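Local coordinates for branched-chain amino acid aminotransferase (Thermoproteus uzoniensis, PDB 5CE8), which probably catalyses the reversible, pyridoxal-phosphate-dependent transfer of the amino group of leucine, isoleucine or valine to 2-oxoglutarate, at residues F40-G45 with P106-S111; L76-T81 with L122-A127; G134-V139 with Y182-M187; S198-F203 with A255-T260. All blocks are in the same frame, centred on the assembly; numbering follows the deposited sequence.

Overall arrangement
Contacts 1 and 4 lie in the core, and contacts 2 and 3 are partly buried; contact 2, farthest from the chain centre of the four, includes exposed residues. Contacts 1 and 2 belong to one antiparallel sheet: strands 102-109 and 125-132 are neighbours in it, and the two centres are about 8 Å apart. Contacts 3 and 4 share the mixed sheet, about 9 Å apart between centres. Contacts 1 and 4 are antiparallel strand pairs joined by backbone bonds and apolar packing, and both come close to the cofactor. Contact 2 holds a loop by its main chain and a water, while contact 3 relies on charged side chains.

Contact 1 (F40-G45 with P106-S111); sequences FGVFEG and PVAYIS
Strands 41-43 and 106-109 run antiparallel, and three backbone bonds tie them: Val42 and Ala108 exchange a reciprocal pair, with Val42 N to Ala108 O at 2.9 Å and Ala108 N to Val42 O at 2.8 Å, and Glu44 N reaches Pro106 O at 3.0 Å. On the face carrying Val42 and Ala108, the first torsion of Val42 puts CG2 in the crowded position between its backbone N and carbonyl carbon, which brings that methyl to 3.6 Å from Ala108 CB. Glu44 lays its CB against the proline ring, 3.7 Å from Pro106 CG, then bends at chi2 (-60°) so that the carboxylate leaves the strand pair. There OE1 forms a salt bridge with Arg66 and OE2 is hydrogen-bonded to His63 ND1, two residues that bind pyridoxal phosphate, so Glu44 probably helps to position them as a second-shell residue. Phe43, also in the crowded rotamer (chi1 62°), sends its ring off the face it shares with Val107, edge-to-face with Tyr167 and with Tyr38 of the second subunit. At the other end of the contact, Phe40 has CG anti to the backbone N (chi1 -168°), and Ile110 CD1 lies at the edge of the Phe40 ring, 3.7 Å from Phe40 CD2. Helix 60-74 packs on the Val42 face through Ser70 and touches Pro106 through Met64, while strand 125-132 pairs with the other edge of 102-109.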
loop_
_atom_site.group_PDB
_atom_site.type_symbol
_atom_site.label_atom_id
_atom_site.label_comp_id
_atom_site.label_asym_id
_atom_site.label_seq_id
_atom_site.Cartn_x
_atom_site.Cartn_y
_atom_site.Cartn_z
ATOM N N PHE A 40 8.219 -21.592 -14.084
ATOM C CA PHE A 40 9.407 -21.012 -14.586
ATOM C C PHE A 40 9.614 -21.327 -16.083
ATOM O O PHE A 40 10.265 -22.372 -16.490
ATOM C CB PHE A 40 10.570 -21.526 -13.803
ATOM C CG PHE A 40 11.821 -20.753 -14.063
ATOM C CD1 PHE A 40 11.984 -19.498 -13.509
ATOM C CD2 PHE A 40 12.885 -21.288 -14.782
ATOM C CE1 PHE A 40 13.172 -18.778 -13.705
ATOM C CE2 PHE A 40 14.076 -20.521 -15.053
ATOM C CZ PHE A 40 14.198 -19.259 -14.512
ATOM N N GLY A 41 8.981 -20.466 -16.888
ATOM C CA GLY A 41 8.953 -20.574 -18.332
ATOM C C GLY A 41 8.687 -19.191 -18.887
ATOM O O GLY A 41 8.337 -18.236 -18.117
ATOM N N VAL A 42 8.865 -19.066 -20.178
ATOM C CA VAL A 42 8.286 -17.954 -20.938
ATOM C C VAL A 42 7.546 -18.468 -22.173
ATOM O O VAL A 42 7.862 -19.573 -22.705
ATOM C CB VAL A 42 9.335 -16.927 -21.306
ATOM C CG1 VAL A 42 9.972 -16.437 -20.049
ATOM C CG2 VAL A 42 10.403 -17.444 -22.211
ATOM N N PHE A 43 6.671 -17.627 -22.713
ATOM C CA PHE A 43 5.976 -17.994 -23.937
ATOM C C PHE A 43 5.738 -16.741 -24.776
ATOM O O PHE A 43 6.072 -15.605 -24.357
ATOM C CB PHE A 43 4.674 -18.736 -23.664
ATOM C CG PHE A 43 3.654 -17.940 -22.895
ATOM C CD1 PHE A 43 3.751 -17.810 -21.507
ATOM C CD2 PHE A 43 2.617 -17.329 -23.555
ATOM C CE1 PHE A 43 2.820 -16.994 -20.827
ATOM C CE2 PHE A 43 1.615 -16.613 -22.891
ATOM C CZ PHE A 43 1.734 -16.437 -21.543
ATOM N N GLU A 44 5.158 -16.989 -25.941
ATOM C CA GLU A 44 4.703 -15.974 -26.898
ATOM C C GLU A 44 3.408 -16.361 -27.585
ATOM O O GLU A 44 2.926 -17.506 -27.514
ATOM C CB GLU A 44 5.738 -15.740 -27.984
ATOM C CG GLU A 44 6.788 -14.699 -27.639
ATOM C CD GLU A 44 6.200 -13.323 -27.362
ATOM O OE1 GLU A 44 6.767 -12.619 -26.516
ATOM O OE2 GLU A 44 5.157 -13.035 -27.964
ATOM N N GLY A 45 2.851 -15.410 -28.320
ATOM C CA GLY A 45 1.627 -15.653 -29.087
ATOM C C GLY A 45 1.864 -14.909 -30.371
ATOM O O GLY A 45 2.299 -13.755 -30.324
ATOM N N PRO A 106 5.171 -20.265 -29.167
ATOM C CA PRO A 106 6.519 -20.621 -28.714
ATOM C C PRO A 106 6.481 -20.701 -27.216
ATOM O O PRO A 106 5.964 -19.759 -26.564
ATOM C CB PRO A 106 7.405 -19.468 -29.164
ATOM C CG PRO A 106 6.644 -18.711 -30.055
ATOM C CD PRO A 106 5.171 -19.003 -29.875
ATOM N N VAL A 107 6.989 -21.800 -26.656
ATOM C CA VAL A 107 7.083 -21.982 -25.286
ATOM C C VAL A 107 8.487 -22.433 -24.922
ATOM O O VAL A 107 8.999 -23.376 -25.487
ATOM C CB VAL A 107 6.015 -22.882 -24.689
ATOM C CG1 VAL A 107 5.936 -24.220 -25.323
ATOM C CG2 VAL A 107 6.181 -22.978 -23.189
ATOM N N ALA A 108 9.135 -21.659 -24.068
ATOM C CA ALA A 108 10.431 -21.960 -23.504
ATOM C C ALA A 108 10.328 -22.431 -22.033
ATOM O O ALA A 108 9.841 -21.644 -21.145
ATOM C CB ALA A 108 11.256 -20.701 -23.455
ATOM N N TYR A 109 10.996 -23.544 -21.717
ATOM C CA TYR A 109 10.813 -24.254 -20.405
ATOM C C TYR A 109 11.941 -25.268 -20.194
ATOM O O TYR A 109 12.673 -25.581 -21.110
ATOM C CB TYR A 109 9.455 -24.994 -20.404
ATOM C CG TYR A 109 9.487 -26.018 -21.482
ATOM C CD1 TYR A 109 9.206 -25.661 -22.788
ATOM C CD2 TYR A 109 10.010 -27.268 -21.253
ATOM C CE1 TYR A 109 9.301 -26.602 -23.852
ATOM C CE2 TYR A 109 10.083 -28.210 -22.292
ATOM C CZ TYR A 109 9.760 -27.876 -23.612
ATOM O OH TYR A 109 9.933 -28.804 -24.692
ATOM N N ILE A 110 12.077 -25.778 -18.967
ATOM C CA ILE A 110 13.131 -26.651 -18.639
ATOM C C ILE A 110 12.670 -28.136 -18.869
ATOM O O ILE A 110 11.658 -28.543 -18.330
ATOM C CB ILE A 110 13.612 -26.377 -17.205
ATOM C CG1 ILE A 110 14.360 -25.037 -17.198
ATOM C CG2 ILE A 110 14.510 -27.530 -16.697
ATOM C CD1 ILE A 110 14.494 -24.391 -15.840
ATOM N N SER A 111 13.390 -28.879 -19.719
ATOM C CA SER A 111 13.043 -30.244 -20.027
ATOM C C SER A 111 13.663 -31.246 -18.975
ATOM O O SER A 111 13.262 -32.357 -18.917
ATOM C CB SER A 111 13.466 -30.553 -21.479
ATOM O OG SER A 111 14.854 -30.511 -21.530
#

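Contact 2 (L76-T81 with L122-A127); sequences LDVPYT and LQASVA
Two bonds grip a water between the backbones: it accepts from Asp77 N at 2.8 Å and donates to Leu122 O at 2.6 Å. Beside it, Asp77 O takes a single straight bond from Ala124 N, 2.8 Å long, with the donor nearly along the C=O axis. Ala124 CB, pointing at the loop, packs 3.9 Å from Leu76 CD1. Farther along, Val78 has CG1 anti to its backbone N (chi1 176°) and crosses Val126 at about a right angle, touching its CG2 at 4.0 Å. Tyr80 slides past that methyl in the opposite direction, CD2 lying 4.1 Å from Val126 CG2, and its ring meets Trp16 edge-to-face. Pro79 leans over the aliphatic part of Gln123, with Pro79 CG 3.8 Å from Gln123 CG. Both polar links thus use backbone atoms, one through a water, so the hold on this loop beside strand 125-132 depends mainly on the path of the chain, with side chains adding apolar packing.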
loop_
_atom_site.group_PDB
_atom_site.type_symbol
_atom_site.label_atom_id
_atom_site.label_comp_id
_atom_site.label_asym_id
_atom_site.label_seq_id
_atom_site.Cartn_x
_atom_site.Cartn_y
_atom_site.Cartn_z
ATOM N N LEU A 76 16.047 -17.252 -17.404
ATOM C CA LEU A 76 15.949 -18.517 -18.147
ATOM C C LEU A 76 16.940 -18.480 -19.344
ATOM O O LEU A 76 17.071 -17.441 -19.988
ATOM C CB LEU A 76 14.506 -18.575 -18.628
ATOM C CG LEU A 76 14.177 -19.798 -19.426
ATOM C CD1 LEU A 76 14.356 -21.036 -18.544
ATOM C CD2 LEU A 76 12.807 -19.677 -19.965
ATOM N N ASP A 77 17.721 -19.542 -19.603
ATOM C CA ASP A 77 18.801 -19.461 -20.568
ATOM C C ASP A 77 18.229 -20.108 -21.841
ATOM O O ASP A 77 18.041 -21.326 -21.906
ATOM C CB ASP A 77 20.057 -20.162 -20.014
ATOM C CG ASP A 77 21.172 -20.364 -21.053
ATOM O OD1 ASP A 77 21.256 -19.670 -22.068
ATOM O OD2 ASP A 77 21.980 -21.281 -20.830
ATOM N N VAL A 78 17.944 -19.276 -22.839
ATOM C CA VAL A 78 17.374 -19.762 -24.111
ATOM C C VAL A 78 18.504 -19.879 -25.129
ATOM O O VAL A 78 19.044 -18.888 -25.566
ATOM C CB VAL A 78 16.244 -18.850 -24.578
ATOM C CG1 VAL A 78 15.721 -19.295 -25.940
ATOM C CG2 VAL A 78 15.115 -18.879 -23.562
ATOM N N PRO A 79 18.874 -21.108 -25.540
ATOM C CA PRO A 79 20.058 -21.204 -26.382
ATOM C C PRO A 79 19.816 -20.982 -27.866
ATOM O O PRO A 79 20.433 -21.626 -28.676
ATOM C CB PRO A 79 20.533 -22.644 -26.111
ATOM C CG PRO A 79 19.279 -23.397 -25.820
ATOM C CD PRO A 79 18.379 -22.430 -25.120
ATOM N N TYR A 80 18.910 -20.111 -28.226
ATOM C CA TYR A 80 18.600 -19.819 -29.616
ATOM C C TYR A 80 18.485 -18.348 -29.824
ATOM O O TYR A 80 17.996 -17.621 -28.955
ATOM C CB TYR A 80 17.266 -20.411 -29.973
ATOM C CG TYR A 80 17.239 -21.906 -29.992
ATOM C CD1 TYR A 80 17.818 -22.617 -31.061
ATOM C CD2 TYR A 80 16.673 -22.634 -28.932
ATOM C CE1 TYR A 80 17.769 -24.010 -31.081
ATOM C CE2 TYR A 80 16.643 -24.005 -28.946
ATOM C CZ TYR A 80 17.179 -24.699 -30.017
ATOM O OH TYR A 80 17.171 -26.093 -30.021
ATOM N N THR A 81 18.812 -17.888 -31.017
ATOM C CA THR A 81 18.612 -16.452 -31.282
ATOM C C THR A 81 17.191 -16.231 -31.812
ATOM O O THR A 81 16.427 -17.155 -32.173
ATOM C CB THR A 81 19.620 -15.982 -32.300
ATOM O OG1 THR A 81 19.357 -16.742 -33.488
ATOM C CG2 THR A 81 21.007 -16.237 -31.807
ATOM N N LEU A 122 20.694 -23.944 -15.813
ATOM C CA LEU A 122 19.961 -24.907 -16.618
ATOM C C LEU A 122 19.712 -24.310 -17.962
ATOM O O LEU A 122 19.726 -23.090 -18.140
ATOM C CB LEU A 122 18.624 -25.307 -15.979
ATOM C CG LEU A 122 18.715 -25.987 -14.654
ATOM C CD1 LEU A 122 17.371 -26.016 -13.950
ATOM C CD2 LEU A 122 19.302 -27.381 -14.849
ATOM N N GLN A 123 19.473 -25.160 -18.939
ATOM C CA GLN A 123 19.375 -24.632 -20.270
ATOM C C GLN A 123 17.942 -24.903 -20.766
ATOM O O GLN A 123 17.440 -25.953 -20.595
ATOM C CB GLN A 123 20.476 -25.237 -21.074
ATOM C CG GLN A 123 20.341 -24.942 -22.536
ATOM C CD GLN A 123 21.685 -24.807 -23.178
ATOM O OE1 GLN A 123 22.464 -23.945 -22.776
ATOM N NE2 GLN A 123 21.961 -25.629 -24.196
ATOM N N ALA A 124 17.244 -23.918 -21.272
ATOM C CA ALA A 124 15.846 -24.156 -21.701
ATOM C C ALA A 124 15.727 -24.967 -22.962
ATOM O O ALA A 124 16.632 -24.912 -23.813
ATOM C CB ALA A 124 15.161 -22.811 -21.977
ATOM N N SER A 125 14.562 -25.619 -23.119
ATOM C CA SER A 125 14.100 -26.106 -24.420
ATOM C C SER A 125 13.093 -25.114 -24.997
ATOM O O SER A 125 12.464 -24.361 -24.249
ATOM C CB SER A 125 13.454 -27.471 -24.292
ATOM O OG SER A 125 14.378 -28.490 -23.995
ATOM N N VAL A 126 12.939 -25.108 -26.320
ATOM C CA VAL A 126 11.914 -24.339 -26.967
ATOM C C VAL A 126 11.037 -25.265 -27.815
ATOM O O VAL A 126 11.504 -26.100 -28.531
ATOM C CB VAL A 126 12.409 -23.165 -27.765
ATOM C CG1 VAL A 126 11.216 -22.447 -28.429
ATOM C CG2 VAL A 126 13.168 -22.186 -26.866
ATOM N N ALA A 127 9.744 -25.198 -27.617
ATOM C CA ALA A 127 8.781 -25.879 -28.523
ATOM C C ALA A 127 7.923 -24.818 -29.154
ATOM O O ALA A 127 7.569 -23.759 -28.486
ATOM C CB ALA A 127 7.931 -26.866 -27.756
HETATM O O HOH W 1 17.535 -21.748 -17.861
#

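Contact 3 (G134-V139 with Y182-M187); sequences GKYLKV and YDEAIM
Lys138 and Asp183 meet at about a right angle, the lysine running across toward the carboxylate tip. Its chain is extended through chi3 and bends at chi4 (127°), which swings NZ onto Asp183 OD2 at 2.6 Å in a salt bridge that uses the syn lone pair of that oxygen. Asp183 sets its CG anti to its own carbonyl carbon (chi1 -49°), and OD2 takes a second bond from Arg143 N, so one oxygen serves both the lysine and strand 142-146. Next to this pair along the loop, Leu137, its chain extended, points CD2 between the backbone and the next acidic group, 4.3 Å from Asp183 O and the same from Glu184 OE1. Tyr136 brings CE2 obliquely to within 4.2 Å of Glu184 OE1. Glu184 itself curls back at chi2 (52°) so that the anti lone pair of OE2 accepts from Ala185 N, a 2.8 Å bond. OE2 is further held by Ser198 and by a salt bridge to Arg178, while OE1 lies close to Glu200 OE1, which is consistent with a proton shared by the two acids. Residues 134-139 lead from strand 125-132 of the antiparallel sheet to strand 142-146 of the mixed one, which runs parallel beside 184-188, and Leu137 rests there on Val142 and on Thr265 of strand 265-270, while Tyr136 touches helix 167-179.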
loop_
_atom_site.group_PDB
_atom_site.type_symbol
_atom_site.label_atom_id
_atom_site.label_comp_id
_atom_site.label_asym_id
_atom_site.label_seq_id
_atom_site.Cartn_x
_atom_site.Cartn_y
_atom_site.Cartn_z
ATOM N N GLY A 134 -9.439 -19.208 -35.301
ATOM C CA GLY A 134 -10.296 -18.068 -35.624
ATOM C C GLY A 134 -10.212 -16.934 -34.588
ATOM O O GLY A 134 -9.105 -16.486 -34.131
ATOM N N LYS A 135 -11.384 -16.459 -34.182
ATOM C CA LYS A 135 -11.469 -15.312 -33.217
ATOM C C LYS A 135 -11.437 -15.727 -31.695
ATOM O O LYS A 135 -11.929 -16.824 -31.350
ATOM C CB LYS A 135 -12.682 -14.424 -33.612
ATOM C CG LYS A 135 -12.494 -13.706 -34.970
ATOM N N TYR A 136 -10.828 -14.879 -30.826
ATOM C CA TYR A 136 -10.763 -15.058 -29.314
ATOM C C TYR A 136 -11.902 -14.358 -28.531
ATOM O O TYR A 136 -12.330 -14.825 -27.459
ATOM C CB TYR A 136 -9.418 -14.534 -28.730
ATOM C CG TYR A 136 -9.120 -14.912 -27.266
ATOM C CD1 TYR A 136 -9.237 -16.236 -26.841
ATOM C CD2 TYR A 136 -8.664 -13.963 -26.330
ATOM C CE1 TYR A 136 -8.927 -16.634 -25.542
ATOM C CE2 TYR A 136 -8.380 -14.341 -24.982
ATOM C CZ TYR A 136 -8.492 -15.682 -24.608
ATOM O OH TYR A 136 -8.208 -16.130 -23.333
ATOM N N LEU A 137 -12.337 -13.209 -29.045
ATOM C CA LEU A 137 -13.447 -12.473 -28.480
ATOM C C LEU A 137 -14.389 -12.078 -29.580
ATOM O O LEU A 137 -13.936 -11.799 -30.692
ATOM C CB LEU A 137 -12.925 -11.223 -27.781
ATOM C CG LEU A 137 -11.944 -11.377 -26.622
ATOM C CD1 LEU A 137 -11.445 -10.025 -26.072
ATOM C CD2 LEU A 137 -12.541 -12.258 -25.513
ATOM N N LYS A 138 -15.679 -11.958 -29.227
ATOM C CA LYS A 138 -16.742 -11.469 -30.142
ATOM C C LYS A 138 -16.291 -10.227 -30.958
ATOM O O LYS A 138 -15.810 -9.265 -30.385
ATOM C CB LYS A 138 -18.053 -11.115 -29.404
ATOM C CG LYS A 138 -18.589 -11.935 -28.212
ATOM C CD LYS A 138 -19.974 -11.349 -27.773
ATOM C CE LYS A 138 -20.553 -11.872 -26.431
ATOM N NZ LYS A 138 -20.998 -10.944 -25.311
ATOM N N VAL A 139 -16.433 -10.247 -32.287
ATOM C CA VAL A 139 -15.918 -9.115 -33.129
ATOM C C VAL A 139 -16.715 -7.831 -32.875
ATOM O O VAL A 139 -16.165 -6.667 -32.796
ATOM C CB VAL A 139 -15.872 -9.458 -34.655
ATOM C CG1 VAL A 139 -17.245 -9.928 -35.205
ATOM C CG2 VAL A 139 -15.353 -8.252 -35.450
ATOM N N TYR A 182 -19.923 -12.758 -18.314
ATOM C CA TYR A 182 -19.147 -11.722 -19.059
ATOM C C TYR A 182 -18.144 -12.377 -19.967
ATOM O O TYR A 182 -17.701 -13.557 -19.717
ATOM C CB TYR A 182 -18.318 -10.820 -18.105
ATOM C CG TYR A 182 -19.179 -10.120 -17.092
ATOM C CD1 TYR A 182 -19.886 -8.957 -17.426
ATOM C CD2 TYR A 182 -19.348 -10.649 -15.805
ATOM C CE1 TYR A 182 -20.732 -8.342 -16.517
ATOM C CE2 TYR A 182 -20.186 -10.023 -14.894
ATOM C CZ TYR A 182 -20.889 -8.895 -15.268
ATOM O OH TYR A 182 -21.684 -8.269 -14.355
ATOM N N ASP A 183 -17.687 -11.635 -20.963
ATOM C CA ASP A 183 -16.768 -12.236 -21.919
ATOM C C ASP A 183 -15.313 -12.105 -21.442
ATOM O O ASP A 183 -14.513 -12.956 -21.727
ATOM C CB ASP A 183 -16.926 -11.613 -23.289
ATOM C CG ASP A 183 -18.350 -11.551 -23.738
ATOM O OD1 ASP A 183 -18.904 -12.642 -23.934
ATOM O OD2 ASP A 183 -18.943 -10.438 -23.859
ATOM N N GLU A 184 -14.986 -11.055 -20.676
ATOM C CA GLU A 184 -13.586 -10.845 -20.308
ATOM C C GLU A 184 -13.491 -10.003 -19.020
ATOM O O GLU A 184 -14.457 -9.265 -18.607
ATOM C CB GLU A 184 -12.766 -10.127 -21.444
ATOM C CG GLU A 184 -11.216 -10.005 -21.266
ATOM C CD GLU A 184 -10.581 -11.376 -20.956
ATOM O OE1 GLU A 184 -10.241 -12.043 -21.942
ATOM O OE2 GLU A 184 -10.600 -11.866 -19.752
ATOM N N ALA A 185 -12.298 -10.131 -18.430
ATOM C CA ALA A 185 -11.898 -9.431 -17.211
ATOM C C ALA A 185 -11.192 -8.180 -17.457
ATOM O O ALA A 185 -10.461 -8.106 -18.384
ATOM C CB ALA A 185 -11.010 -10.281 -16.362
ATOM N N ILE A 186 -11.353 -7.214 -16.550
ATOM C CA ILE A 186 -10.405 -6.076 -16.460
ATOM C C ILE A 186 -9.791 -6.171 -15.106
ATOM O O ILE A 186 -10.489 -6.289 -14.154
ATOM C CB ILE A 186 -11.087 -4.660 -16.672
ATOM C CG1 ILE A 186 -11.257 -4.370 -18.181
ATOM C CG2 ILE A 186 -10.187 -3.504 -16.222
ATOM C CD1 ILE A 186 -12.470 -3.630 -18.471
ATOM N N MET A 187 -8.474 -5.912 -15.001
ATOM C CA MET A 187 -7.790 -6.015 -13.773
ATOM C C MET A 187 -7.166 -4.670 -13.432
ATOM O O MET A 187 -6.506 -4.028 -14.313
ATOM C CB MET A 187 -6.615 -7.040 -13.884
ATOM C CG MET A 187 -7.059 -8.494 -13.694
ATOM S SD MET A 187 -5.650 -9.647 -13.476
ATOM C CE MET A 187 -5.387 -9.688 -15.144
#

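Contact 4 (S198-F203 with A255-T260); sequences SGENIF and AFFVGT. With PLP (pyridoxal-5'-phosphate), chain D.
Four backbone bonds join strands 201-203 and 255-259 in antiparallel register. Phe203 N gives a straight bond to Phe256 O, 2.8 Å and nearly along the C=O axis, and Phe256 N returns one to Phe203 O. Asn201 and Val258 form the second such pair, Asn201 N reaching Val258 O at 2.7 Å, whereas Val258 N approaches Asn201 O from 34° above the carbonyl plane. Among the aromatic contacts, the rings of Phe203 and Phe256 lie almost parallel (2°) but displaced, centroids 5.1 Å apart, so little of one covers the other. Phe203 CB instead makes the CH-pi contact, lying over one face of the Phe256 ring at 3.6 Å from its centroid. The crowded first torsion of Phe256 (chi1 61°) turns its ring to meet that carbon. This strand pair belongs to the mixed sheet of the class-IV aminotransferase fold and carries part of the cofactor pocket at its end. Apolar contacts occur on both faces: Val258 CG2 touches the Phe203 ring at its edge, 3.6 Å from CE1, and on the other face Ile202 lies side by side with Phe257, whose CD1 is 3.6 Å from Glu200 CB. Ligand bonds come from Thr260, whose N and OG1 both grip PLP O1P, OG1 at 2.7 Å. Asn201 packs near PLP C6 while its ND2 donates to Leu220 O, and Arg66, Tyr167, Ile223 and Thr224 also hydrogen-bond the cofactor.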
loop_
_atom_site.group_PDB
_atom_site.type_symbol
_atom_site.label_atom_id
_atom_site.label_comp_id
_atom_site.label_asym_id
_atom_site.label_seq_id
_atom_site.Cartn_x
_atom_site.Cartn_y
_atom_site.Cartn_z
ATOM N N SER A 198 -7.420 -10.087 -18.921
ATOM C CA SER A 198 -6.661 -11.298 -18.576
ATOM C C SER A 198 -5.493 -11.591 -19.510
ATOM O O SER A 198 -4.403 -12.003 -19.085
ATOM C CB SER A 198 -7.593 -12.517 -18.405
ATOM O OG SER A 198 -8.187 -12.992 -19.612
ATOM N N GLY A 199 -5.707 -11.351 -20.781
ATOM C CA GLY A 199 -4.703 -11.525 -21.776
ATOM C C GLY A 199 -4.663 -10.426 -22.837
ATOM O O GLY A 199 -4.437 -10.750 -23.988
ATOM N N GLU A 200 -4.953 -9.160 -22.482
ATOM C CA GLU A 200 -5.107 -8.094 -23.512
ATOM C C GLU A 200 -4.699 -6.804 -22.940
ATOM O O GLU A 200 -5.030 -6.577 -21.771
ATOM C CB GLU A 200 -6.579 -7.932 -23.903
ATOM C CG GLU A 200 -7.317 -9.160 -24.541
ATOM C CD GLU A 200 -7.913 -10.109 -23.488
ATOM O OE1 GLU A 200 -8.405 -11.161 -23.874
ATOM O OE2 GLU A 200 -7.855 -9.901 -22.265
ATOM N N ASN A 201 -4.174 -5.889 -23.758
ATOM C CA ASN A 201 -3.948 -4.493 -23.290
ATOM C C ASN A 201 -5.259 -3.789 -23.531
ATOM O O ASN A 201 -6.155 -4.302 -24.246
ATOM C CB ASN A 201 -2.834 -3.765 -23.979
ATOM C CG ASN A 201 -1.444 -4.372 -23.669
ATOM O OD1 ASN A 201 -0.811 -4.841 -24.542
ATOM N ND2 ASN A 201 -1.035 -4.391 -22.425
ATOM N N ILE A 202 -5.409 -2.674 -22.859
ATOM C CA ILE A 202 -6.686 -1.903 -22.845
ATOM C C ILE A 202 -6.417 -0.478 -23.329
ATOM O O ILE A 202 -5.379 0.133 -22.985
ATOM C CB ILE A 202 -7.257 -1.728 -21.420
ATOM C CG1 ILE A 202 -7.336 -3.064 -20.737
ATOM C CG2 ILE A 202 -8.677 -1.114 -21.408
ATOM C CD1 ILE A 202 -7.892 -3.020 -19.317
ATOM N N PHE A 203 -7.370 0.055 -24.125
ATOM C CA PHE A 203 -7.370 1.431 -24.590
ATOM C C PHE A 203 -8.727 2.095 -24.311
ATOM O O PHE A 203 -9.793 1.506 -24.522
ATOM C CB PHE A 203 -7.094 1.492 -26.127
ATOM C CG PHE A 203 -5.672 1.340 -26.517
ATOM C CD1 PHE A 203 -5.136 0.081 -26.694
ATOM C CD2 PHE A 203 -4.926 2.429 -26.934
ATOM C CE1 PHE A 203 -3.844 -0.119 -27.094
ATOM C CE2 PHE A 203 -3.596 2.215 -27.366
ATOM C CZ PHE A 203 -3.058 0.952 -27.429
ATOM N N ALA A 255 -13.998 2.197 -25.680
ATOM C CA ALA A 255 -13.014 1.287 -25.054
ATOM C C ALA A 255 -12.839 0.044 -25.881
ATOM O O ALA A 255 -13.753 -0.406 -26.590
ATOM C CB ALA A 255 -13.402 0.888 -23.628
ATOM N N PHE A 256 -11.619 -0.417 -25.894
ATOM C CA PHE A 256 -11.260 -1.653 -26.578
ATOM C C PHE A 256 -10.020 -2.345 -25.988
ATOM O O PHE A 256 -9.120 -1.726 -25.434
ATOM C CB PHE A 256 -11.090 -1.421 -28.092
ATOM C CG PHE A 256 -10.021 -0.452 -28.514
ATOM C CD1 PHE A 256 -10.269 0.906 -28.543
ATOM C CD2 PHE A 256 -8.768 -0.891 -28.954
ATOM C CE1 PHE A 256 -9.316 1.838 -29.034
ATOM C CE2 PHE A 256 -7.839 0.021 -29.439
ATOM C CZ PHE A 256 -8.071 1.394 -29.418
ATOM N N PHE A 257 -10.026 -3.657 -26.154
ATOM C CA PHE A 257 -8.913 -4.545 -25.859
ATOM C C PHE A 257 -8.138 -4.828 -27.150
ATOM O O PHE A 257 -8.710 -4.873 -28.276
ATOM C CB PHE A 257 -9.419 -5.914 -25.476
ATOM C CG PHE A 257 -10.021 -6.030 -24.117
ATOM C CD1 PHE A 257 -9.286 -5.776 -23.006
ATOM C CD2 PHE A 257 -11.383 -6.450 -23.953
ATOM C CE1 PHE A 257 -9.831 -5.971 -21.743
ATOM C CE2 PHE A 257 -11.925 -6.594 -22.704
ATOM C CZ PHE A 257 -11.141 -6.364 -21.577
ATOM N N VAL A 258 -6.818 -5.047 -26.974
ATOM C CA VAL A 258 -5.897 -5.370 -28.062
ATOM C C VAL A 258 -5.002 -6.520 -27.562
ATOM O O VAL A 258 -4.707 -6.597 -26.321
ATOM C CB VAL A 258 -5.090 -4.158 -28.605
ATOM C CG1 VAL A 258 -6.032 -3.015 -28.942
ATOM C CG2 VAL A 258 -4.069 -3.693 -27.616
ATOM N N GLY A 259 -4.675 -7.425 -28.508
ATOM C CA GLY A 259 -3.819 -8.536 -28.247
ATOM C C GLY A 259 -3.747 -9.371 -29.493
ATOM O O GLY A 259 -4.588 -9.226 -30.408
ATOM N N THR A 260 -2.718 -10.240 -29.527
ATOM C CA THR A 260 -2.462 -11.013 -30.668
ATOM C C THR A 260 -3.733 -11.790 -30.915
ATOM O O THR A 260 -4.242 -11.714 -32.050
ATOM C CB THR A 260 -1.195 -11.874 -30.566
ATOM O OG1 THR A 260 -0.040 -11.027 -30.691
ATOM C CG2 THR A 260 -1.116 -12.948 -31.730
HETATM N N1 PLP D . -1.414 -8.538 -21.790
HETATM C C2 PLP D . -0.859 -9.597 -21.207
HETATM C C2A PLP D . -0.974 -9.809 -19.728
HETATM C C3 PLP D . -0.210 -10.631 -22.000
HETATM O O3 PLP D . 0.279 -11.778 -21.381
HETATM C C4 PLP D . -0.134 -10.440 -23.475
HETATM C C4A PLP D . 0.534 -11.435 -24.401
HETATM C C5 PLP D . -0.764 -9.193 -23.995
HETATM C C6 PLP D . -1.383 -8.307 -23.068
HETATM C C5A PLP D . -0.867 -8.828 -25.448
HETATM O O4P PLP D . 0.366 -8.805 -26.072
HETATM P P PLP D . 0.429 -8.977 -27.638
HETATM O O1P PLP D . -0.233 -10.336 -28.050
HETATM O O2P PLP D . -0.116 -7.744 -28.220
HETATM O O3P PLP D . 1.869 -9.151 -28.031
#